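Local coordinates for protein acyl-CoA dehydrogenase (Slackia heliotrinireducens, PDB 4RM7) that belongs to the acyl-CoA dehydrogenase family, whose chains combine helical N- and C-terminal domains with a middle domain built of beta strands, at residues Q98-F103 against W226-S231; G148-M153 against N219-E224; A173-G178 against S186-P191; A195-Y200 against A213-D218. All blocks are in the same frame, centred on the assembly; numbering follows the deposited sequence.

Interaction 1 of 4, residues Q98-F103 against W226-S231; sequences QILEAF and WRLKGS
L228 meets the C-terminal end of helix 90-103 through both its CB and one of its methyls. L228 CB rests 3.3 Å from F103 O, the carbonyl of the last helical residue. Its CG stands anti to its own carbonyl carbon (chi1 -71°), and beyond it CD1 packs 3.7 Å from F103 CB. The same methyl touches L100 one turn back in the helix, with L228 CD1 and L100 CD1 4.0 Å apart where the two side chains cross at about a right angle. Leucine suits this place because its CD1 reaches far enough to touch both apolar neighbours. K229 turns its side chain away from the helix, as befits a long charged residue in an exposed position, and comes near it only through its backbone. At G230 the chain passes close by the helix end, its CA 4.4 Å from F103 CA. The approach is possible because glycine carries no side chain, which would otherwise point at the helix. G230 CA makes a CA-H...O contact with F103 O at 3.1 Å, whereas the angle at G230 N is too poor for a hydrogen bond. S231, poorly ordered, brings its OG to 3.5 Å from A102 O, and that carbonyl is hydrogen-bonded to S232. The loop, which follows strand 212-221, passes strand 184-191, where L228 probably bonds F187 through the backbone, then Q108 of helix 106-119, which bonds R227 O and K229 N, and leads to helix 234-270, whose L241 touches A102 and F103.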
loop_
_atom_site.group_PDB
_atom_site.type_symbol
_atom_site.label_atom_id
_atom_site.label_comp_id
_atom_site.label_asym_id
_atom_site.label_seq_id
_atom_site.Cartn_x
_atom_site.Cartn_y
_atom_site.Cartn_z
ATOM N N GLN A 98 -8.333 21.557 -30.295
ATOM C CA GLN A 98 -7.799 20.481 -31.110
ATOM C C GLN A 98 -8.913 19.614 -31.688
ATOM O O GLN A 98 -8.928 19.328 -32.886
ATOM C CB GLN A 98 -6.844 19.642 -30.281
ATOM C CG GLN A 98 -6.012 18.693 -31.088
ATOM C CD GLN A 98 -4.854 18.154 -30.290
ATOM O OE1 GLN A 98 -4.443 18.753 -29.289
ATOM N NE2 GLN A 98 -4.329 17.008 -30.710
ATOM N N ILE A 99 -9.848 19.219 -30.825
ATOM C CA ILE A 99 -11.005 18.422 -31.219
ATOM C C ILE A 99 -11.886 19.131 -32.250
ATOM O O ILE A 99 -12.349 18.514 -33.214
ATOM C CB ILE A 99 -11.846 18.058 -29.997
ATOM C CG1 ILE A 99 -11.150 16.969 -29.195
ATOM C CG2 ILE A 99 -13.219 17.576 -30.397
ATOM C CD1 ILE A 99 -11.862 16.655 -27.910
ATOM N N LEU A 100 -12.113 20.423 -32.061
ATOM C CA LEU A 100 -12.863 21.190 -33.053
ATOM C C LEU A 100 -12.178 21.168 -34.418
ATOM O O LEU A 100 -12.834 20.924 -35.430
ATOM C CB LEU A 100 -13.058 22.641 -32.613
ATOM C CG LEU A 100 -13.859 23.404 -33.669
ATOM C CD1 LEU A 100 -15.227 22.807 -33.752
ATOM C CD2 LEU A 100 -13.936 24.893 -33.404
ATOM N N GLU A 101 -10.869 21.426 -34.446
ATOM C CA GLU A 101 -10.121 21.449 -35.705
ATOM C C GLU A 101 -10.214 20.119 -36.433
ATOM O O GLU A 101 -10.408 20.079 -37.648
ATOM C CB GLU A 101 -8.651 21.793 -35.471
ATOM C CG GLU A 101 -8.387 23.259 -35.161
ATOM C CD GLU A 101 -6.916 23.558 -34.863
ATOM O OE1 GLU A 101 -6.131 22.621 -34.605
ATOM O OE2 GLU A 101 -6.544 24.744 -34.888
ATOM N N ALA A 102 -10.094 19.035 -35.679
ATOM C CA ALA A 102 -10.115 17.687 -36.241
ATOM C C ALA A 102 -11.416 17.365 -36.965
ATOM O O ALA A 102 -11.389 16.724 -38.012
ATOM C CB ALA A 102 -9.859 16.654 -35.138
ATOM N N PHE A 103 -12.552 17.811 -36.432
ATOM C CA PHE A 103 -13.841 17.341 -36.955
ATOM C C PHE A 103 -14.594 18.342 -37.825
ATOM O O PHE A 103 -15.619 18.001 -38.428
ATOM C CB PHE A 103 -14.744 16.909 -35.803
ATOM C CG PHE A 103 -14.384 15.580 -35.236
ATOM C CD1 PHE A 103 -14.900 14.417 -35.788
ATOM C CD2 PHE A 103 -13.520 15.482 -34.167
ATOM C CE1 PHE A 103 -14.569 13.180 -35.275
ATOM C CE2 PHE A 103 -13.182 14.247 -33.653
ATOM C CZ PHE A 103 -13.709 13.097 -34.209
ATOM N N TRP A 226 -25.413 22.860 -38.997
ATOM C CA TRP A 226 -24.762 22.754 -37.694
ATOM C C TRP A 226 -23.842 21.537 -37.610
ATOM O O TRP A 226 -22.937 21.499 -36.778
ATOM C CB TRP A 226 -25.807 22.688 -36.573
ATOM C CG TRP A 226 -26.641 23.930 -36.437
ATOM C CD1 TRP A 226 -26.481 25.099 -37.116
ATOM C CD2 TRP A 226 -27.767 24.120 -35.571
ATOM N NE1 TRP A 226 -27.436 26.004 -36.733
ATOM C CE2 TRP A 226 -28.235 25.431 -35.779
ATOM C CE3 TRP A 226 -28.429 23.310 -34.644
ATOM C CZ2 TRP A 226 -29.335 25.952 -35.090
ATOM C CZ3 TRP A 226 -29.524 23.828 -33.965
ATOM C CH2 TRP A 226 -29.963 25.135 -34.192
ATOM N N ARG A 227 -24.075 20.537 -38.456
ATOM C CA ARG A 227 -23.266 19.318 -38.415
ATOM C C ARG A 227 -21.833 19.606 -38.854
ATOM O O ARG A 227 -21.608 20.312 -39.844
ATOM C CB ARG A 227 -23.864 18.226 -39.297
ATOM C CG ARG A 227 -23.265 16.853 -39.058
ATOM C CD ARG A 227 -23.194 16.042 -40.335
ATOM N NE ARG A 227 -24.488 15.924 -41.003
ATOM C CZ ARG A 227 -25.387 14.988 -40.720
ATOM N NH1 ARG A 227 -26.541 14.950 -41.377
ATOM N NH2 ARG A 227 -25.131 14.091 -39.771
ATOM N N LEU A 228 -20.868 19.068 -38.112
ATOM C CA LEU A 228 -19.469 19.272 -38.449
ATOM C C LEU A 228 -19.108 18.418 -39.656
ATOM O O LEU A 228 -19.333 17.210 -39.656
ATOM C CB LEU A 228 -18.560 18.941 -37.266
ATOM C CG LEU A 228 -18.531 19.860 -36.035
ATOM C CD1 LEU A 228 -17.239 19.638 -35.232
ATOM C CD2 LEU A 228 -18.697 21.327 -36.416
ATOM N N LYS A 229 -18.568 19.066 -40.684
ATOM C CA LYS A 229 -18.133 18.394 -41.902
ATOM C C LYS A 229 -16.620 18.469 -41.988
ATOM O O LYS A 229 -16.081 19.424 -42.542
ATOM C CB LYS A 229 -18.770 19.044 -43.132
ATOM C CG LYS A 229 -20.190 19.552 -42.897
ATOM C CD LYS A 229 -20.923 19.820 -44.203
ATOM C CE LYS A 229 -21.275 18.514 -44.924
ATOM N NZ LYS A 229 -21.574 18.689 -46.386
ATOM N N GLY A 230 -15.932 17.474 -41.433
ATOM C CA GLY A 230 -14.485 17.550 -41.315
ATOM C C GLY A 230 -13.704 16.410 -41.931
ATOM O O GLY A 230 -14.280 15.452 -42.455
ATOM N N SER A 231 -12.378 16.526 -41.868
ATOM C CA SER A 231 -11.477 15.486 -42.358
ATOM C C SER A 231 -11.600 14.220 -41.507
ATOM O O SER A 231 -11.707 13.111 -42.037
ATOM C CB SER A 231 -10.030 15.989 -42.361
ATOM O OG SER A 231 -9.637 16.421 -41.068
#

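Interaction 2 of 4, residues G148-M153 against N219-E224; sequences GDTLVM and NVEVKE
The carboxylate of E221 faces the methyl of T150, the carboxamide of N219 borders V152, and the carboxylate of E224 reaches L151. T150 CG2 lies out of the E221 plane, equally far from OE1 and OE2 at 3.9 Å. V152 CG2 instead approaches the N219 amide close to its plane, on the oxygen side, 3.5 Å from OD1. L151 CD1 is likewise near the plane of the E224 carboxylate, 3.8 Å from OE1, an oxygen that also forms a salt bridge with R227. Between these groups two antiparallel strands of the middle-domain sheet pair, 151-161 with 212-221. M153 and V220 form the hydrogen-bonded pair, with M153 N to V220 O at 2.8 Å and V220 N to M153 O at 3.0 Å. V152 and E221 are the non-hydrogen-bonded pair, and V222 N continues the bonding to L151 O. The chain turns a corner at N219, whose positive phi (40°) asparagine tolerates better than most residues. V222 spreads its two methyls over the neighbouring strand: CG2 meets L151 CB at 3.7 Å, while CG1, anti to the carbonyl carbon (chi1 -65°), meets M153 CB at 4.0 Å. W188 and V190 pack against V222 from strand 184-191.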
loop_
_atom_site.group_PDB
_atom_site.type_symbol
_atom_site.label_atom_id
_atom_site.label_comp_id
_atom_site.label_asym_id
_atom_site.label_seq_id
_atom_site.Cartn_x
_atom_site.Cartn_y
_atom_site.Cartn_z
ATOM N N GLY A 148 -40.388 14.733 -39.555
ATOM C CA GLY A 148 -40.948 14.848 -40.875
ATOM C C GLY A 148 -39.985 15.631 -41.719
ATOM O O GLY A 148 -39.160 15.083 -42.429
ATOM N N ASP A 149 -40.086 16.939 -41.590
ATOM C CA ASP A 149 -39.268 17.876 -42.329
ATOM C C ASP A 149 -38.191 18.434 -41.423
ATOM O O ASP A 149 -37.562 19.439 -41.734
ATOM C CB ASP A 149 -40.139 19.005 -42.866
ATOM C CG ASP A 149 -39.391 19.925 -43.801
ATOM O OD1 ASP A 149 -39.325 19.626 -45.014
ATOM O OD2 ASP A 149 -38.872 20.952 -43.320
ATOM N N THR A 150 -38.012 17.795 -40.274
ATOM C CA THR A 150 -37.140 18.309 -39.237
ATOM C C THR A 150 -36.155 17.276 -38.743
ATOM O O THR A 150 -36.394 16.078 -38.833
ATOM C CB THR A 150 -37.964 18.731 -38.026
ATOM O OG1 THR A 150 -38.942 17.720 -37.763
ATOM C CG2 THR A 150 -38.657 20.038 -38.298
ATOM N N LEU A 151 -35.044 17.769 -38.211
ATOM C CA LEU A 151 -34.046 16.944 -37.558
ATOM C C LEU A 151 -34.125 17.209 -36.066
ATOM O O LEU A 151 -34.069 18.347 -35.629
ATOM C CB LEU A 151 -32.660 17.309 -38.066
ATOM C CG LEU A 151 -32.403 17.069 -39.546
ATOM C CD1 LEU A 151 -30.963 17.375 -39.907
ATOM C CD2 LEU A 151 -32.751 15.638 -39.899
ATOM N N VAL A 152 -34.270 16.152 -35.288
ATOM C CA VAL A 152 -34.477 16.297 -33.862
ATOM C C VAL A 152 -33.473 15.523 -33.008
ATOM O O VAL A 152 -33.241 14.347 -33.228
ATOM C CB VAL A 152 -35.902 15.874 -33.502
ATOM C CG1 VAL A 152 -36.046 14.370 -33.623
ATOM C CG2 VAL A 152 -36.267 16.353 -32.116
HETATM N N MSE A 153 -32.906 16.191 -32.012
HETATM C CA MSE A 153 -31.864 15.597 -31.189
HETATM C C MSE A 153 -32.360 15.254 -29.780
HETATM O O MSE A 153 -33.034 16.060 -29.134
HETATM C CB MSE A 153 -30.661 16.532 -31.107
HETATM C CG MSE A 153 -29.540 16.008 -30.209
HETATM SE SE MSE A 153 -28.031 17.251 -29.977
HETATM C CE MSE A 153 -27.115 16.989 -31.681
ATOM N N ASN A 219 -35.950 16.793 -27.535
ATOM C CA ASN A 219 -36.395 17.103 -28.903
ATOM C C ASN A 219 -35.898 18.442 -29.425
ATOM O O ASN A 219 -36.687 19.328 -29.694
ATOM C CB ASN A 219 -37.924 17.073 -29.008
ATOM C CG ASN A 219 -38.487 15.677 -28.874
ATOM O OD1 ASN A 219 -38.039 14.756 -29.547
ATOM N ND2 ASN A 219 -39.465 15.509 -27.985
ATOM N N VAL A 220 -34.588 18.595 -29.557
ATOM C CA VAL A 220 -34.052 19.860 -30.028
ATOM C C VAL A 220 -33.902 19.864 -31.540
ATOM O O VAL A 220 -33.268 18.979 -32.113
ATOM C CB VAL A 220 -32.706 20.164 -29.376
ATOM C CG1 VAL A 220 -32.163 21.477 -29.904
ATOM C CG2 VAL A 220 -32.874 20.213 -27.872
ATOM N N GLU A 221 -34.516 20.853 -32.183
ATOM C CA GLU A 221 -34.406 21.008 -33.629
ATOM C C GLU A 221 -33.001 21.433 -34.011
ATOM O O GLU A 221 -32.520 22.490 -33.589
ATOM C CB GLU A 221 -35.398 22.041 -34.147
ATOM C CG GLU A 221 -36.840 21.708 -33.869
ATOM C CD GLU A 221 -37.770 22.190 -34.964
ATOM O OE1 GLU A 221 -37.308 22.875 -35.913
ATOM O OE2 GLU A 221 -38.967 21.862 -34.875
ATOM N N VAL A 222 -32.339 20.612 -34.815
ATOM C CA VAL A 222 -30.999 20.952 -35.260
ATOM C C VAL A 222 -30.982 21.150 -36.771
ATOM O O VAL A 222 -31.597 20.390 -37.515
ATOM C CB VAL A 222 -29.971 19.870 -34.829
ATOM C CG1 VAL A 222 -29.868 19.828 -33.309
ATOM C CG2 VAL A 222 -30.345 18.501 -35.373
ATOM N N LYS A 223 -30.301 22.196 -37.222
ATOM C CA LYS A 223 -30.204 22.462 -38.656
ATOM C C LYS A 223 -29.046 21.669 -39.273
ATOM O O LYS A 223 -28.097 21.305 -38.586
ATOM C CB LYS A 223 -30.044 23.967 -38.907
ATOM C CG LYS A 223 -31.337 24.751 -38.710
ATOM C CD LYS A 223 -31.137 26.261 -38.866
ATOM C CE LYS A 223 -32.417 27.058 -38.547
ATOM N NZ LYS A 223 -32.793 27.046 -37.079
ATOM N N GLU A 224 -29.136 21.386 -40.568
ATOM C CA GLU A 224 -28.100 20.615 -41.249
ATOM C C GLU A 224 -26.753 21.344 -41.243
ATOM O O GLU A 224 -25.693 20.717 -41.139
ATOM C CB GLU A 224 -28.535 20.300 -42.681
ATOM C CG GLU A 224 -27.492 19.567 -43.522
ATOM C CD GLU A 224 -27.240 18.136 -43.061
ATOM O OE1 GLU A 224 -27.975 17.651 -42.174
ATOM O OE2 GLU A 224 -26.305 17.494 -43.592
#

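Interaction 3 of 4, residues A173-G178 against S186-P191; sequences AYDKTG and SFWMVP
A173 and S186 form the antiparallel hydrogen-bonded pair of a beta hairpin, strands 168-175 and 184-191 of the middle domain. Here the contact is tight and buried. A173 N donates to S186 O at 2.8 Å. S186 OG, held between its own N and carbonyl carbon (chi1 72°), donates back to A173 O at 2.7 Å, arriving well above the carbonyl plane. It also accepts from W188 NE1 at 2.8 Å, so this small hydroxyl, tilted 24° from the indole plane, serves two polar groups. A173 adds only a methyl, CB, which comes obliquely to the indole, 4.1 Å from W188 CD1. Past this point the segments diverge, their strand axes 109° apart, and the contact thins out: Y174 points away from strand 186-191, and G178 is exposed. D175 is the last to reach across, its CB 3.7 Å from S186 OG and its OD2 at the edge of the W188 ring. That OD2 pairs with R227 in a salt bridge modelled too short to be reliable in length. The other oxygen closes an Asx turn: D175 OD1 accepts from T177 N at 2.8 Å and, on its syn lone pair, from T177 OG1 at 2.7 Å.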
loop_
_atom_site.group_PDB
_atom_site.type_symbol
_atom_site.label_atom_id
_atom_site.label_comp_id
_atom_site.label_asym_id
_atom_site.label_seq_id
_atom_site.Cartn_x
_atom_site.Cartn_y
_atom_site.Cartn_z
ATOM N N ALA A 173 -23.112 12.685 -31.355
ATOM C CA ALA A 173 -24.408 12.017 -31.515
ATOM C C ALA A 173 -24.404 10.969 -32.625
ATOM O O ALA A 173 -23.668 11.088 -33.601
ATOM C CB ALA A 173 -25.508 13.053 -31.794
ATOM N N TYR A 174 -25.225 9.935 -32.460
ATOM C CA TYR A 174 -25.555 9.038 -33.566
ATOM C C TYR A 174 -26.531 9.740 -34.489
ATOM O O TYR A 174 -27.631 10.111 -34.073
ATOM C CB TYR A 174 -26.172 7.730 -33.074
ATOM C CG TYR A 174 -25.176 6.725 -32.565
ATOM C CD1 TYR A 174 -24.019 6.441 -33.276
ATOM C CD2 TYR A 174 -25.389 6.058 -31.364
ATOM C CE1 TYR A 174 -23.106 5.513 -32.805
ATOM C CE2 TYR A 174 -24.478 5.133 -30.884
ATOM C CZ TYR A 174 -23.338 4.861 -31.605
ATOM O OH TYR A 174 -22.438 3.938 -31.122
ATOM N N ASP A 175 -26.126 9.941 -35.737
ATOM C CA ASP A 175 -27.031 10.474 -36.742
ATOM C C ASP A 175 -27.776 9.318 -37.400
ATOM O O ASP A 175 -27.159 8.381 -37.902
ATOM C CB ASP A 175 -26.269 11.293 -37.775
ATOM C CG ASP A 175 -27.164 11.838 -38.858
ATOM O OD1 ASP A 175 -28.398 11.701 -38.755
ATOM O OD2 ASP A 175 -26.632 12.422 -39.817
ATOM N N LYS A 176 -29.104 9.389 -37.378
ATOM C CA LYS A 176 -29.949 8.346 -37.946
ATOM C C LYS A 176 -30.766 8.849 -39.134
ATOM O O LYS A 176 -31.628 8.133 -39.642
ATOM C CB LYS A 176 -30.901 7.794 -36.887
ATOM C CG LYS A 176 -30.258 6.958 -35.818
ATOM C CD LYS A 176 -31.094 5.715 -35.575
ATOM C CE LYS A 176 -30.781 5.090 -34.234
ATOM N NZ LYS A 176 -31.152 6.023 -33.141
ATOM N N THR A 177 -30.499 10.079 -39.564
ATOM C CA THR A 177 -31.285 10.710 -40.617
ATOM C C THR A 177 -30.920 10.189 -42.002
ATOM O O THR A 177 -31.598 10.490 -42.983
ATOM C CB THR A 177 -31.115 12.233 -40.604
ATOM O OG1 THR A 177 -29.755 12.563 -40.909
ATOM C CG2 THR A 177 -31.478 12.798 -39.234
ATOM N N GLY A 178 -29.839 9.420 -42.079
ATOM C CA GLY A 178 -29.489 8.745 -43.312
ATOM C C GLY A 178 -30.367 7.524 -43.491
ATOM O O GLY A 178 -30.895 6.978 -42.521
ATOM N N SER A 186 -21.361 11.422 -35.336
ATOM C CA SER A 186 -21.512 12.774 -35.856
ATOM C C SER A 186 -21.333 13.815 -34.771
ATOM O O SER A 186 -21.629 13.560 -33.599
ATOM C CB SER A 186 -22.882 12.945 -36.494
ATOM O OG SER A 186 -23.891 12.989 -35.501
ATOM N N PHE A 187 -20.851 14.989 -35.168
ATOM C CA PHE A 187 -20.713 16.120 -34.257
ATOM C C PHE A 187 -21.626 17.251 -34.710
ATOM O O PHE A 187 -21.772 17.498 -35.906
ATOM C CB PHE A 187 -19.267 16.611 -34.190
ATOM C CG PHE A 187 -18.485 16.079 -33.010
ATOM C CD1 PHE A 187 -18.771 16.507 -31.717
ATOM C CD2 PHE A 187 -17.441 15.176 -33.195
ATOM C CE1 PHE A 187 -18.051 16.030 -30.629
ATOM C CE2 PHE A 187 -16.712 14.695 -32.112
ATOM C CZ PHE A 187 -17.017 15.126 -30.829
ATOM N N TRP A 188 -22.228 17.942 -33.744
ATOM C CA TRP A 188 -23.146 19.037 -34.025
ATOM C C TRP A 188 -22.844 20.254 -33.158
ATOM O O TRP A 188 -22.804 20.149 -31.934
ATOM C CB TRP A 188 -24.580 18.595 -33.778
ATOM C CG TRP A 188 -25.020 17.424 -34.576
ATOM C CD1 TRP A 188 -24.731 16.109 -34.343
ATOM C CD2 TRP A 188 -25.870 17.452 -35.729
ATOM N NE1 TRP A 188 -25.341 15.317 -35.294
ATOM C CE2 TRP A 188 -26.045 16.119 -36.152
ATOM C CE3 TRP A 188 -26.493 18.476 -36.449
ATOM C CZ2 TRP A 188 -26.813 15.790 -37.261
ATOM C CZ3 TRP A 188 -27.259 18.147 -37.545
ATOM C CH2 TRP A 188 -27.411 16.816 -37.944
HETATM N N MSE A 189 -22.655 21.412 -33.781
HETATM C CA MSE A 189 -22.452 22.648 -33.027
HETATM C C MSE A 189 -23.800 23.324 -32.752
HETATM O O MSE A 189 -24.307 24.089 -33.576
HETATM C CB MSE A 189 -21.514 23.593 -33.787
HETATM C CG MSE A 189 -21.150 24.865 -33.036
HETATM SE SE MSE A 189 -20.142 24.526 -31.402
HETATM C CE MSE A 189 -18.450 23.945 -32.154
ATOM N N VAL A 190 -24.379 23.038 -31.591
ATOM C CA VAL A 190 -25.738 23.476 -31.296
ATOM C C VAL A 190 -25.776 24.741 -30.460
ATOM O O VAL A 190 -25.211 24.783 -29.372
ATOM C CB VAL A 190 -26.510 22.372 -30.558
ATOM C CG1 VAL A 190 -27.949 22.796 -30.287
ATOM C CG2 VAL A 190 -26.462 21.078 -31.352
ATOM N N PRO A 191 -26.442 25.786 -30.972
ATOM C CA PRO A 191 -26.669 27.026 -30.213
ATOM C C PRO A 191 -27.414 26.739 -28.919
ATOM O O PRO A 191 -28.382 25.981 -28.942
ATOM C CB PRO A 191 -27.534 27.874 -31.155
ATOM C CG PRO A 191 -27.307 27.301 -32.514
ATOM C CD PRO A 191 -27.040 25.837 -32.316
#

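Interaction 4 of 4, residues A195-Y200 against A213-D218; sequences AGIYAY and ATVRFD
R216 reaches across to two tyrosines of the partner strand, Y198 and Y200. From CB its CG runs anti to the backbone N (chi1 -166°), and bends at chi2 and chi3 carry the chain round until the guanidinium lies flat on Y198 and alongside the edge of Y200. NE comes no nearer than 4.2 Å to Y200 OH. CZ lies 3.9 Å and NH1 4.0 Å from Y198 CD2, and NH2 3.7 Å from Y198 CG. The group is therefore stacked on the Y198 ring, planes 9° apart, as an off-centre cation-pi contact. NH2, the tip, also lies in plane at the edge of the Y200 ring; its hydrogen bond to Y200 OH is modelled too short to trust. Arginine fits because its flat, charged end can lay a face on one ring while NH2 probably meets the other's hydroxyl. Underneath runs the antiparallel hairpin of strands 197-202 and 212-221, in which Y198 and R216, like Y200 and T214, are hydrogen-bonded pairs. The opposite face is aliphatic and aromatic: I197 CG2 meets V215 CG1 at 3.8 Å and I197 CG1 meets F217 CD1 at 4.0 Å. L169 of strand 168-175 packs against all three.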
loop_
_atom_site.group_PDB
_atom_site.type_symbol
_atom_site.label_atom_id
_atom_site.label_comp_id
_atom_site.label_asym_id
_atom_site.label_seq_id
_atom_site.Cartn_x
_atom_site.Cartn_y
_atom_site.Cartn_z
ATOM N N ALA A 195 -34.456 25.677 -28.466
ATOM C CA ALA A 195 -35.398 25.234 -27.447
ATOM C C ALA A 195 -35.169 23.769 -27.109
ATOM O O ALA A 195 -34.763 22.988 -27.971
ATOM C CB ALA A 195 -36.820 25.458 -27.906
ATOM N N GLY A 196 -35.398 23.402 -25.847
ATOM C CA GLY A 196 -35.262 22.015 -25.424
ATOM C C GLY A 196 -33.928 21.648 -24.808
ATOM O O GLY A 196 -33.666 20.467 -24.531
ATOM N N ILE A 197 -33.070 22.643 -24.590
ATOM C CA ILE A 197 -31.779 22.381 -23.939
ATOM C C ILE A 197 -31.840 22.746 -22.456
ATOM O O ILE A 197 -32.149 23.873 -22.105
ATOM C CB ILE A 197 -30.651 23.157 -24.620
ATOM C CG1 ILE A 197 -30.544 22.725 -26.085
ATOM C CG2 ILE A 197 -29.335 22.923 -23.896
ATOM C CD1 ILE A 197 -29.473 23.437 -26.855
ATOM N N TYR A 198 -31.563 21.785 -21.585
ATOM C CA TYR A 198 -31.628 22.026 -20.144
ATOM C C TYR A 198 -30.283 21.757 -19.469
ATOM O O TYR A 198 -29.722 20.662 -19.576
ATOM C CB TYR A 198 -32.733 21.164 -19.511
ATOM C CG TYR A 198 -34.080 21.430 -20.127
ATOM C CD1 TYR A 198 -34.987 22.296 -19.525
ATOM C CD2 TYR A 198 -34.438 20.836 -21.332
ATOM C CE1 TYR A 198 -36.223 22.548 -20.106
ATOM C CE2 TYR A 198 -35.655 21.089 -21.926
ATOM C CZ TYR A 198 -36.543 21.944 -21.314
ATOM O OH TYR A 198 -37.753 22.179 -21.913
ATOM N N ALA A 199 -29.757 22.752 -18.767
ATOM C CA ALA A 199 -28.487 22.543 -18.088
ATOM C C ALA A 199 -28.659 22.460 -16.573
ATOM O O ALA A 199 -29.371 23.248 -15.958
ATOM C CB ALA A 199 -27.507 23.627 -18.456
ATOM N N TYR A 200 -27.999 21.480 -15.975
ATOM C CA TYR A 200 -28.062 21.292 -14.546
ATOM C C TYR A 200 -26.645 21.316 -13.976
ATOM O O TYR A 200 -25.884 20.362 -14.135
ATOM C CB TYR A 200 -28.771 19.986 -14.222
ATOM C CG TYR A 200 -30.165 19.900 -14.802
ATOM C CD1 TYR A 200 -31.249 20.403 -14.107
ATOM C CD2 TYR A 200 -30.398 19.314 -16.045
ATOM C CE1 TYR A 200 -32.526 20.330 -14.618
ATOM C CE2 TYR A 200 -31.679 19.238 -16.572
ATOM C CZ TYR A 200 -32.739 19.744 -15.845
ATOM O OH TYR A 200 -34.027 19.688 -16.331
ATOM N N ALA A 213 -21.633 20.685 -16.043
ATOM C CA ALA A 213 -23.080 20.535 -15.965
ATOM C C ALA A 213 -23.510 19.272 -16.666
ATOM O O ALA A 213 -22.810 18.778 -17.549
ATOM C CB ALA A 213 -23.791 21.731 -16.586
ATOM N N THR A 214 -24.662 18.753 -16.251
ATOM C CA THR A 214 -25.400 17.772 -17.030
ATOM C C THR A 214 -26.306 18.548 -17.975
ATOM O O THR A 214 -26.994 19.483 -17.557
ATOM C CB THR A 214 -26.238 16.826 -16.140
ATOM O OG1 THR A 214 -25.384 16.126 -15.228
ATOM C CG2 THR A 214 -26.991 15.820 -16.984
ATOM N N VAL A 215 -26.299 18.179 -19.248
ATOM C CA VAL A 215 -27.133 18.864 -20.221
ATOM C C VAL A 215 -28.057 17.882 -20.916
ATOM O O VAL A 215 -27.600 16.920 -21.530
ATOM C CB VAL A 215 -26.288 19.603 -21.281
ATOM C CG1 VAL A 215 -27.191 20.302 -22.259
ATOM C CG2 VAL A 215 -25.358 20.604 -20.618
ATOM N N ARG A 216 -29.358 18.128 -20.822
ATOM C CA ARG A 216 -30.336 17.279 -21.485
ATOM C C ARG A 216 -30.827 17.958 -22.754
ATOM O O ARG A 216 -31.153 19.150 -22.760
ATOM C CB ARG A 216 -31.516 16.977 -20.555
ATOM C CG ARG A 216 -32.439 15.829 -21.013
ATOM C CD ARG A 216 -33.917 16.100 -20.666
ATOM N NE ARG A 216 -34.060 17.027 -19.538
ATOM C CZ ARG A 216 -35.178 17.689 -19.222
ATOM N NH1 ARG A 216 -36.295 17.544 -19.932
ATOM N NH2 ARG A 216 -35.176 18.506 -18.178
ATOM N N PHE A 217 -30.872 17.187 -23.835
ATOM C CA PHE A 217 -31.471 17.636 -25.077
ATOM C C PHE A 217 -32.828 16.943 -25.243
ATOM O O PHE A 217 -32.906 15.719 -25.419
ATOM C CB PHE A 217 -30.536 17.342 -26.247
ATOM C CG PHE A 217 -29.188 17.989 -26.113
ATOM C CD1 PHE A 217 -28.901 19.175 -26.785
ATOM C CD2 PHE A 217 -28.200 17.417 -25.304
ATOM C CE1 PHE A 217 -27.653 19.786 -26.650
ATOM C CE2 PHE A 217 -26.946 18.021 -25.160
ATOM C CZ PHE A 217 -26.672 19.213 -25.832
ATOM N N ASP A 218 -33.894 17.731 -25.142
ATOM C CA ASP A 218 -35.260 17.221 -25.245
ATOM C C ASP A 218 -35.896 17.692 -26.550
ATOM O O ASP A 218 -36.332 18.839 -26.645
ATOM C CB ASP A 218 -36.097 17.673 -24.035
ATOM C CG ASP A 218 -37.580 17.378 -24.197
ATOM O OD1 ASP A 218 -37.933 16.355 -24.826
ATOM O OD2 ASP A 218 -38.400 18.176 -23.689
#

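In the fold
Interactions 2, 3 and 4 belong to one middle-domain sheet, and interaction 1 brings the chain from that domain to the helices. Interactions 2 and 3 lie closest, about 9 Å between centres, and meet round W188, whose CG is 3.6 Å from M153 CE. Interactions 2 and 4 share strand 212-221 on either side of its corner; selenomethionine M153 SE touches F217 CD1 at 3.8 Å. Interaction 1, centred about 12 Å from interaction 3, is tied to it by a probable backbone hydrogen bond from L228 N to F187 O and by the R227-D175 pairing. Interactions 1 and 4, about 22 Å apart between centres, do not touch. The other three are nested inside the loop closed by interaction 1.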